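Local coordinates for protein pumilio homology domain family member 4 (Saccharomyces cerevisiae, PDB 3BWT) that binds single-stranded RNA in mRNAs through its Pumilio homology domain, the part of the longer yeast protein present here, and is linked to transcription regulation, at residues Gly13-Leu18 with Ala40-Glu45; Arg175-Gly180 with Asp186-Lys191; Pro261-Ile266 with Lys304-Ile309. All coordinates share one frame; numbering follows the deposited sequence.

In the fold
The three contacts follow one another along the Pumilio homology domain, share no helix and do not touch. Contact 1 lies near the N-terminal end and contact 3 near the C-terminal end, on opposite sides of the chain's centre, their centres about 70 Å apart. Contact 2 lies nearest the middle, about 13 Å from the chain's centre. Contacts 1 and 2 are buried and apolar. Contact 2 joins two consecutive helices; in contact 1 helix 22-34 comes between the partners. Contact 3 is partly buried. It has two pairs: a buried isoleucine on leucine, and a partly exposed leucine beside an arginine. Contact 2 alone brings in sulfur, and contact 3 alone a charged side chain.

Contact 1: residues Gly13-Leu18 with Ala40-Glu45; sequences GSIHSL and ADAIFE
This is a small buried apolar contact within the first Pumilio repeat, where the short, weakly bonded helix 15-18 lies against helix 37-47. Ile15 makes it from one side, and Ala42 and Ile43 receive it on the other. The backbones come closest at this same place, with Ile15 CA 6.7 Å from Ile43 CA.

Both branches of Ile15 take part. CG1 stands opposite the carbonyl carbon (chi1 -77°), and the extended second torsion (chi2 165°) carries CD1 out toward the facing helix. There CD1 lies over the methyl of Ala42, at 3.9 Å from its CB. It also lies 3.8 Å from the Ala42 carbonyl O, which is a plain van der Waals approach. The same CD1 comes near Ile43 as well, at 4.2 Å from its CG1. The other branch, CG2, meets the flank of Ile43 and lies 4.1 Å from that same CG1. The two isoleucine side chains cross at about a right angle.

Within residues 13-18 the turn is held by its own bonds. Ser17 OG donates to Ser14 O at 2.8 Å, lying in the carbonyl plane, and Leu18 N bonds to Ile15 O at 3.0 Å. The backbone is also tied to helix 37-47 just past residue 45, where Gly13 N and Ile15 N bond to the two carboxylate oxygens of Glu46.

Leu28 and Leu32 of helix 22-34 touch Ile15 and Ile43, in that order. Ile12 also reaches Ala42 from the loop before the short helix. A short helix followed by two longer ones, 22-34 and 37-47, with apolar side chains shared among all three, is the three-helix arrangement of a Pumilio repeat.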
loop_
_atom_site.group_PDB
_atom_site.type_symbol
_atom_site.label_atom_id
_atom_site.label_comp_id
_atom_site.label_asym_id
_atom_site.label_seq_id
_atom_site.Cartn_x
_atom_site.Cartn_y
_atom_site.Cartn_z
ATOM N N GLY A 13 4.542 25.045 -34.644
ATOM C CA GLY A 13 5.912 24.887 -35.100
ATOM C C GLY A 13 6.919 25.253 -34.029
ATOM O O GLY A 13 8.124 25.161 -34.244
ATOM N N SER A 14 6.423 25.653 -32.863
ATOM C CA SER A 14 7.290 26.070 -31.769
ATOM C C SER A 14 6.731 25.606 -30.432
ATOM O O SER A 14 7.182 26.039 -29.372
ATOM C CB SER A 14 7.446 27.589 -31.776
ATOM O OG SER A 14 7.578 28.071 -33.104
ATOM N N ILE A 15 5.755 24.710 -30.493
ATOM C CA ILE A 15 5.080 24.211 -29.298
ATOM C C ILE A 15 6.032 23.547 -28.305
ATOM O O ILE A 15 5.921 23.751 -27.092
ATOM C CB ILE A 15 3.901 23.266 -29.659
ATOM C CG1 ILE A 15 2.695 24.099 -30.118
ATOM C CG2 ILE A 15 3.536 22.384 -28.469
ATOM C CD1 ILE A 15 1.618 23.323 -30.826
ATOM N N HIS A 16 6.980 22.768 -28.810
ATOM C CA HIS A 16 7.893 22.067 -27.916
ATOM C C HIS A 16 8.686 23.044 -27.070
ATOM O O HIS A 16 8.965 22.775 -25.905
ATOM C CB HIS A 16 8.845 21.164 -28.693
ATOM C CG HIS A 16 9.958 20.610 -27.863
ATOM N ND1 HIS A 16 11.207 21.189 -27.812
ATOM C CD2 HIS A 16 10.006 19.535 -27.040
ATOM C CE1 HIS A 16 11.981 20.491 -26.999
ATOM N NE2 HIS A 16 11.276 19.481 -26.518
ATOM N N SER A 17 9.053 24.181 -27.654
ATOM C CA SER A 17 9.863 25.149 -26.932
ATOM C C SER A 17 9.118 25.677 -25.704
ATOM O O SER A 17 9.729 26.145 -24.748
ATOM C CB SER A 17 10.278 26.300 -27.841
ATOM O OG SER A 17 9.250 27.267 -27.924
ATOM N N LEU A 18 7.793 25.595 -25.728
ATOM C CA LEU A 18 6.984 26.053 -24.607
ATOM C C LEU A 18 6.951 25.029 -23.482
ATOM O O LEU A 18 6.565 25.350 -22.357
ATOM C CB LEU A 18 5.552 26.310 -25.064
ATOM C CG LEU A 18 5.272 27.446 -26.042
ATOM C CD1 LEU A 18 3.771 27.525 -26.300
ATOM C CD2 LEU A 18 5.801 28.763 -25.500
ATOM N N ALA A 40 -5.069 19.154 -29.017
ATOM C CA ALA A 40 -4.498 17.817 -28.841
ATOM C C ALA A 40 -3.678 17.379 -30.056
ATOM O O ALA A 40 -2.605 16.795 -29.910
ATOM C CB ALA A 40 -5.591 16.795 -28.538
ATOM N N ASP A 41 -4.184 17.661 -31.253
ATOM C CA ASP A 41 -3.486 17.282 -32.473
ATOM C C ASP A 41 -2.168 18.036 -32.592
ATOM O O ASP A 41 -1.107 17.447 -32.785
ATOM C CB ASP A 41 -4.345 17.604 -33.694
ATOM C CG ASP A 41 -5.545 16.697 -33.831
ATOM O OD1 ASP A 41 -5.737 15.794 -32.985
ATOM O OD2 ASP A 41 -6.304 16.900 -34.802
ATOM N N ALA A 42 -2.253 19.354 -32.494
ATOM C CA ALA A 42 -1.095 20.206 -32.670
ATOM C C ALA A 42 -0.028 19.848 -31.650
ATOM O O ALA A 42 1.164 19.753 -31.967
ATOM C CB ALA A 42 -1.501 21.652 -32.509
ATOM N N ILE A 43 -0.466 19.655 -30.415
ATOM C CA ILE A 43 0.457 19.380 -29.333
ATOM C C ILE A 43 0.995 17.954 -29.424
ATOM O O ILE A 43 2.171 17.712 -29.166
ATOM C CB ILE A 43 -0.186 19.689 -27.976
ATOM C CG1 ILE A 43 -0.335 21.207 -27.828
ATOM C CG2 ILE A 43 0.650 19.115 -26.832
ATOM C CD1 ILE A 43 -1.307 21.627 -26.765
ATOM N N PHE A 44 0.143 17.018 -29.820
ATOM C CA PHE A 44 0.582 15.647 -30.048
ATOM C C PHE A 44 1.662 15.598 -31.126
ATOM O O PHE A 44 2.703 14.963 -30.949
ATOM C CB PHE A 44 -0.606 14.755 -30.438
ATOM C CG PHE A 44 -0.210 13.408 -30.993
ATOM C CD1 PHE A 44 0.052 12.336 -30.146
ATOM C CD2 PHE A 44 -0.116 13.206 -32.366
ATOM C CE1 PHE A 44 0.403 11.093 -30.661
ATOM C CE2 PHE A 44 0.237 11.966 -32.879
ATOM C CZ PHE A 44 0.496 10.913 -32.029
ATOM N N GLU A 45 1.426 16.268 -32.242
ATOM C CA GLU A 45 2.387 16.216 -33.337
ATOM C C GLU A 45 3.748 16.813 -32.976
ATOM O O GLU A 45 4.781 16.316 -33.418
ATOM C CB GLU A 45 1.828 16.875 -34.600
ATOM C CG GLU A 45 0.643 16.162 -35.173
ATOM C CD GLU A 45 0.941 14.729 -35.610
ATOM O OE1 GLU A 45 2.131 14.351 -35.677
ATOM O OE2 GLU A 45 -0.032 13.984 -35.897
#

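Contact 2: residues Arg175-Gly180 with Asp186-Lys191; sequences RCLDHG and DNLCDK
Cys176 and Leu177 of helix 169-179 pack against Leu188 and Cys189 of helix 182-193, and these four buried residues form the tight part of the contact. Leu188 CD2 comes to 3.7 Å from Cys176 CB. CG of Leu188 lies anti to the backbone N (chi1 176°), and from there CD2 reaches the first helix. Beside this pair, Leu177 sends its CD2 to the sulfur of Cys189, and CD2 and SG are 3.8 Å apart. The Leu177 CD2 to Leu188 CD2 distance is wider, 4.3 Å.

The segments 175-179 and 186-191 run roughly antiparallel (144°), with their axes 10.7 Å apart at closest. The gap is bridged by side chains and not by backbone. They pack as the antiparallel helix pair of the fifth Pumilio repeat, with Lys191 opening the sixth. Phe153 and Ile156 of helix 146-158 lie against both Cys176 and Leu188. Tyr224 of helix 224-232 touches Cys189.

The other faces of the two helices are looser and more polar. Asn187 and Asp190 are exposed. Arg175 and Asp178 are partly exposed and form a long charge pair, NE to OD2 3.9 Å, with no N-H aimed at the oxygen. Asp178 also bonds to Tyr211.

The touching residues meet through carbon and sulfur alone. Cohesion here therefore rests on shape and exclusion of water, with no directional bond between the two segments.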
loop_
_atom_site.group_PDB
_atom_site.type_symbol
_atom_site.label_atom_id
_atom_site.label_comp_id
_atom_site.label_asym_id
_atom_site.label_seq_id
_atom_site.Cartn_x
_atom_site.Cartn_y
_atom_site.Cartn_z
ATOM N N ARG A 175 -1.899 -3.705 -2.164
ATOM C CA ARG A 175 -2.728 -3.381 -3.315
ATOM C C ARG A 175 -3.189 -4.671 -4.009
ATOM O O ARG A 175 -4.300 -4.737 -4.539
ATOM C CB ARG A 175 -1.959 -2.479 -4.278
ATOM C CG ARG A 175 -2.809 -1.472 -5.026
ATOM C CD ARG A 175 -3.797 -0.778 -4.111
ATOM N NE ARG A 175 -3.146 0.040 -3.096
ATOM C CZ ARG A 175 -3.181 1.368 -3.072
ATOM N NH1 ARG A 175 -3.848 2.033 -4.007
ATOM N NH2 ARG A 175 -2.553 2.033 -2.108
ATOM N N CYS A 176 -2.334 -5.695 -3.992
ATOM C CA CYS A 176 -2.670 -7.002 -4.554
ATOM C C CYS A 176 -3.878 -7.596 -3.848
ATOM O O CYS A 176 -4.782 -8.133 -4.491
ATOM C CB CYS A 176 -1.485 -7.965 -4.460
ATOM S SG CYS A 176 -0.109 -7.616 -5.612
ATOM N N LEU A 177 -3.894 -7.500 -2.522
ATOM C CA LEU A 177 -5.006 -8.027 -1.732
ATOM C C LEU A 177 -6.264 -7.187 -1.889
ATOM O O LEU A 177 -7.362 -7.650 -1.590
ATOM C CB LEU A 177 -4.635 -8.102 -0.255
ATOM C CG LEU A 177 -3.509 -9.075 0.061
ATOM C CD1 LEU A 177 -3.202 -9.024 1.529
ATOM C CD2 LEU A 177 -3.890 -10.468 -0.361
ATOM N N ASP A 178 -6.097 -5.949 -2.341
ATOM C CA ASP A 178 -7.225 -5.056 -2.563
ATOM C C ASP A 178 -7.992 -5.432 -3.828
ATOM O O ASP A 178 -9.216 -5.386 -3.853
ATOM C CB ASP A 178 -6.742 -3.609 -2.682
ATOM C CG ASP A 178 -6.561 -2.932 -1.333
ATOM O OD1 ASP A 178 -6.916 -3.535 -0.300
ATOM O OD2 ASP A 178 -6.064 -1.784 -1.305
ATOM N N HIS A 179 -7.259 -5.808 -4.872
ATOM C CA HIS A 179 -7.827 -5.922 -6.208
ATOM C C HIS A 179 -7.701 -7.328 -6.776
ATOM O O HIS A 179 -8.336 -7.671 -7.777
ATOM C CB HIS A 179 -7.147 -4.930 -7.150
ATOM C CG HIS A 179 -7.335 -3.506 -6.749
ATOM N ND1 HIS A 179 -8.515 -2.828 -6.956
ATOM C CD2 HIS A 179 -6.501 -2.630 -6.145
ATOM C CE1 HIS A 179 -8.398 -1.593 -6.506
ATOM N NE2 HIS A 179 -7.183 -1.446 -6.009
ATOM N N GLY A 180 -6.875 -8.142 -6.136
ATOM C CA GLY A 180 -6.682 -9.500 -6.589
ATOM C C GLY A 180 -7.950 -10.330 -6.596
ATOM O O GLY A 180 -8.807 -10.192 -5.719
ATOM N N ASP A 186 -5.516 -15.891 -2.780
ATOM C CA ASP A 186 -5.292 -17.135 -2.056
ATOM C C ASP A 186 -3.883 -17.666 -2.309
ATOM O O ASP A 186 -3.145 -17.959 -1.371
ATOM C CB ASP A 186 -6.334 -18.185 -2.442
ATOM C CG ASP A 186 -7.624 -18.060 -1.640
ATOM O OD1 ASP A 186 -7.789 -17.071 -0.893
ATOM O OD2 ASP A 186 -8.483 -18.963 -1.763
ATOM N N ASN A 187 -3.501 -17.786 -3.575
ATOM C CA ASN A 187 -2.160 -18.261 -3.883
ATOM C C ASN A 187 -1.092 -17.378 -3.241
ATOM O O ASN A 187 -0.050 -17.866 -2.809
ATOM C CB ASN A 187 -1.947 -18.388 -5.391
ATOM C CG ASN A 187 -2.664 -19.594 -5.980
ATOM O OD1 ASN A 187 -2.954 -20.564 -5.277
ATOM N ND2 ASN A 187 -2.951 -19.540 -7.277
ATOM N N LEU A 188 -1.378 -16.083 -3.154
ATOM C CA LEU A 188 -0.464 -15.132 -2.535
ATOM C C LEU A 188 -0.415 -15.309 -1.016
ATOM O O LEU A 188 0.662 -15.338 -0.419
ATOM C CB LEU A 188 -0.871 -13.699 -2.893
ATOM C CG LEU A 188 -0.092 -12.540 -2.264
ATOM C CD1 LEU A 188 1.394 -12.740 -2.425
ATOM C CD2 LEU A 188 -0.528 -11.229 -2.886
ATOM N N CYS A 189 -1.579 -15.433 -0.392
ATOM C CA CYS A 189 -1.633 -15.598 1.051
ATOM C C CYS A 189 -1.017 -16.914 1.498
ATOM O O CYS A 189 -0.409 -16.987 2.571
ATOM C CB CYS A 189 -3.061 -15.464 1.557
ATOM S SG CYS A 189 -3.704 -13.789 1.428
ATOM N N ASP A 190 -1.165 -17.949 0.677
ATOM C CA ASP A 190 -0.491 -19.215 0.936
ATOM C C ASP A 190 1.014 -18.984 1.106
ATOM O O ASP A 190 1.610 -19.405 2.104
ATOM C CB ASP A 190 -0.739 -20.198 -0.203
ATOM C CG ASP A 190 -2.150 -20.764 -0.200
ATOM O OD1 ASP A 190 -2.899 -20.540 0.777
ATOM O OD2 ASP A 190 -2.506 -21.441 -1.190
ATOM N N LYS A 191 1.624 -18.304 0.138
ATOM C CA LYS A 191 3.051 -17.998 0.206
ATOM C C LYS A 191 3.404 -17.171 1.444
ATOM O O LYS A 191 4.359 -17.484 2.177
ATOM C CB LYS A 191 3.506 -17.286 -1.065
ATOM C CG LYS A 191 3.147 -18.046 -2.336
ATOM C CD LYS A 191 4.180 -17.845 -3.424
ATOM C CE LYS A 191 4.008 -18.867 -4.535
ATOM N NZ LYS A 191 5.305 -19.140 -5.228
#

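Contact 3: residues Pro261-Ile266 with Lys304-Ile309; sequences PMILEI and KRLSEI
Arg305 and Leu306 of helix 300-310 meet Leu264 and Ile263 of helix 256-279 in two neighbouring pairs. Leu306 and Ile263 are the buried pair. The CA atoms come nearest here too, 8.8 Å apart between Ile263 and Leu306.

Leu306 can be followed outward. Its CB points toward the facing helix. CG is set opposite the carbonyl carbon (chi1 -65°) and splits into two methyls. One of them, CD1, makes the touch, lying 4.1 Å from CG2 of Ile263. The two side chains cross at about a right angle. On the Ile263 side the work is done by the CG2 branch.

Helix 284-298 packs against both partners: its Leu292 and Ser295 touch Leu306, and its Ile294 and Ser295 touch Ile263. Residues 261-266 belong to the seventh Pumilio repeat and residues 304-309 lie in or at the end of the eighth. The contact therefore joins successive repeats, as expected where Pumilio repeats stack side by side into the elongated superhelix of this domain.

The second pair is more open. Arg305 stretches straight from CG to NE, beginning with CG anti to the backbone N (chi1 -177°). This full extension takes its guanidinium to the neighbouring helix, where NH1 lies 4.2 Å from CD2 of Leu264. The approach is oblique to the guanidinium, and the two side chains cross at about a right angle. CB of Leu264 points away from the facing helix, but the end of its side chain comes nearer. The guanidinium also has weak hydrogen bonds from NH2 to Asn268 and from NH1 to Tyr301.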
loop_
_atom_site.group_PDB
_atom_site.type_symbol
_atom_site.label_atom_id
_atom_site.label_comp_id
_atom_site.label_asym_id
_atom_site.label_seq_id
_atom_site.Cartn_x
_atom_site.Cartn_y
_atom_site.Cartn_z
ATOM N N PRO A 261 -9.739 -16.186 21.935
ATOM C CA PRO A 261 -8.675 -17.195 21.963
ATOM C C PRO A 261 -7.312 -16.600 22.340
ATOM O O PRO A 261 -6.558 -17.201 23.116
ATOM C CB PRO A 261 -8.642 -17.692 20.521
ATOM C CG PRO A 261 -10.042 -17.522 20.045
ATOM C CD PRO A 261 -10.568 -16.283 20.722
ATOM N N MET A 262 -7.001 -15.431 21.788
ATOM C CA MET A 262 -5.727 -14.767 22.064
ATOM C C MET A 262 -5.645 -14.301 23.512
ATOM O O MET A 262 -4.644 -14.528 24.190
ATOM C CB MET A 262 -5.502 -13.580 21.114
ATOM C CG MET A 262 -4.136 -12.904 21.261
ATOM S SD MET A 262 -2.701 -13.955 20.908
ATOM C CE MET A 262 -2.895 -14.218 19.151
ATOM N N ILE A 263 -6.700 -13.636 23.972
ATOM C CA ILE A 263 -6.782 -13.191 25.355
ATOM C C ILE A 263 -6.622 -14.386 26.283
ATOM O O ILE A 263 -5.973 -14.302 27.324
ATOM C CB ILE A 263 -8.119 -12.480 25.629
ATOM C CG1 ILE A 263 -8.186 -11.170 24.836
ATOM C CG2 ILE A 263 -8.304 -12.224 27.120
ATOM C CD1 ILE A 263 -9.496 -10.424 24.980
ATOM N N LEU A 264 -7.204 -15.507 25.877
ATOM C CA LEU A 264 -7.111 -16.752 26.623
ATOM C C LEU A 264 -5.689 -17.264 26.742
ATOM O O LEU A 264 -5.262 -17.681 27.820
ATOM C CB LEU A 264 -7.968 -17.822 25.960
ATOM C CG LEU A 264 -9.318 -18.074 26.615
ATOM C CD1 LEU A 264 -10.142 -19.010 25.743
ATOM C CD2 LEU A 264 -9.106 -18.654 28.006
ATOM N N GLU A 265 -4.969 -17.257 25.626
ATOM C CA GLU A 265 -3.577 -17.687 25.609
ATOM C C GLU A 265 -2.757 -16.840 26.570
ATOM O O GLU A 265 -1.997 -17.356 27.394
ATOM C CB GLU A 265 -3.001 -17.560 24.202
ATOM C CG GLU A 265 -1.672 -18.264 24.031
ATOM C CD GLU A 265 -1.815 -19.765 24.092
ATOM O OE1 GLU A 265 -2.962 -20.246 23.991
ATOM O OE2 GLU A 265 -0.787 -20.460 24.237
ATOM N N ILE A 266 -2.920 -15.530 26.453
ATOM C CA ILE A 266 -2.269 -14.591 27.359
ATOM C C ILE A 266 -2.603 -14.899 28.824
ATOM O O ILE A 266 -1.723 -14.873 29.684
ATOM C CB ILE A 266 -2.626 -13.129 26.985
ATOM C CG1 ILE A 266 -1.957 -12.763 25.653
ATOM C CG2 ILE A 266 -2.230 -12.165 28.090
ATOM C CD1 ILE A 266 -2.357 -11.426 25.097
ATOM N N LYS A 304 -12.585 -9.745 34.290
ATOM C CA LYS A 304 -12.401 -9.945 35.713
ATOM C C LYS A 304 -11.206 -10.853 35.950
ATOM O O LYS A 304 -10.441 -10.653 36.898
ATOM C CB LYS A 304 -13.674 -10.529 36.342
ATOM C CG LYS A 304 -14.854 -9.550 36.334
ATOM C CD LYS A 304 -14.395 -8.149 36.755
ATOM C CE LYS A 304 -15.556 -7.173 36.907
ATOM N NZ LYS A 304 -15.080 -5.821 37.339
ATOM N N ARG A 305 -11.037 -11.841 35.078
ATOM C CA ARG A 305 -9.900 -12.738 35.192
ATOM C C ARG A 305 -8.566 -12.001 34.987
ATOM O O ARG A 305 -7.630 -12.164 35.778
ATOM C CB ARG A 305 -10.044 -13.923 34.240
ATOM C CG ARG A 305 -8.915 -14.908 34.391
ATOM C CD ARG A 305 -9.094 -16.132 33.515
ATOM N NE ARG A 305 -7.979 -17.065 33.650
ATOM C CZ ARG A 305 -7.874 -18.214 32.987
ATOM N NH1 ARG A 305 -8.831 -18.605 32.148
ATOM N NH2 ARG A 305 -6.820 -18.990 33.183
ATOM N N LEU A 306 -8.489 -11.204 33.945
ATOM C CA LEU A 306 -7.327 -10.351 33.714
ATOM C C LEU A 306 -7.116 -9.373 34.863
ATOM O O LEU A 306 -6.006 -9.225 35.370
ATOM C CB LEU A 306 -7.490 -9.554 32.422
ATOM C CG LEU A 306 -7.548 -10.286 31.083
ATOM C CD1 LEU A 306 -7.847 -9.288 29.981
ATOM C CD2 LEU A 306 -6.237 -10.976 30.808
ATOM N N SER A 307 -8.182 -8.674 35.247
ATOM C CA SER A 307 -8.104 -7.693 36.317
ATOM C C SER A 307 -7.450 -8.252 37.569
ATOM O O SER A 307 -6.612 -7.589 38.182
ATOM C CB SER A 307 -9.492 -7.175 36.661
ATOM O OG SER A 307 -9.958 -6.304 35.659
ATOM N N GLU A 308 -7.821 -9.468 37.956
ATOM C CA GLU A 308 -7.368 -9.970 39.250
ATOM C C GLU A 308 -5.904 -10.387 39.272
ATOM O O GLU A 308 -5.302 -10.491 40.340
ATOM C CB GLU A 308 -8.290 -11.060 39.808
ATOM C CG GLU A 308 -8.531 -12.257 38.907
ATOM C CD GLU A 308 -9.748 -13.059 39.355
ATOM O OE1 GLU A 308 -10.580 -12.491 40.112
ATOM O OE2 GLU A 308 -9.867 -14.242 38.948
ATOM N N ILE A 309 -5.325 -10.602 38.097
ATOM C CA ILE A 309 -3.889 -10.831 38.002
ATOM C C ILE A 309 -3.120 -9.521 37.894
ATOM O O ILE A 309 -2.022 -9.383 38.432
ATOM C CB ILE A 309 -3.540 -11.684 36.801
ATOM C CG1 ILE A 309 -4.129 -13.081 36.971
ATOM C CG2 ILE A 309 -2.027 -11.731 36.618
ATOM C CD1 ILE A 309 -3.783 -14.019 35.843
#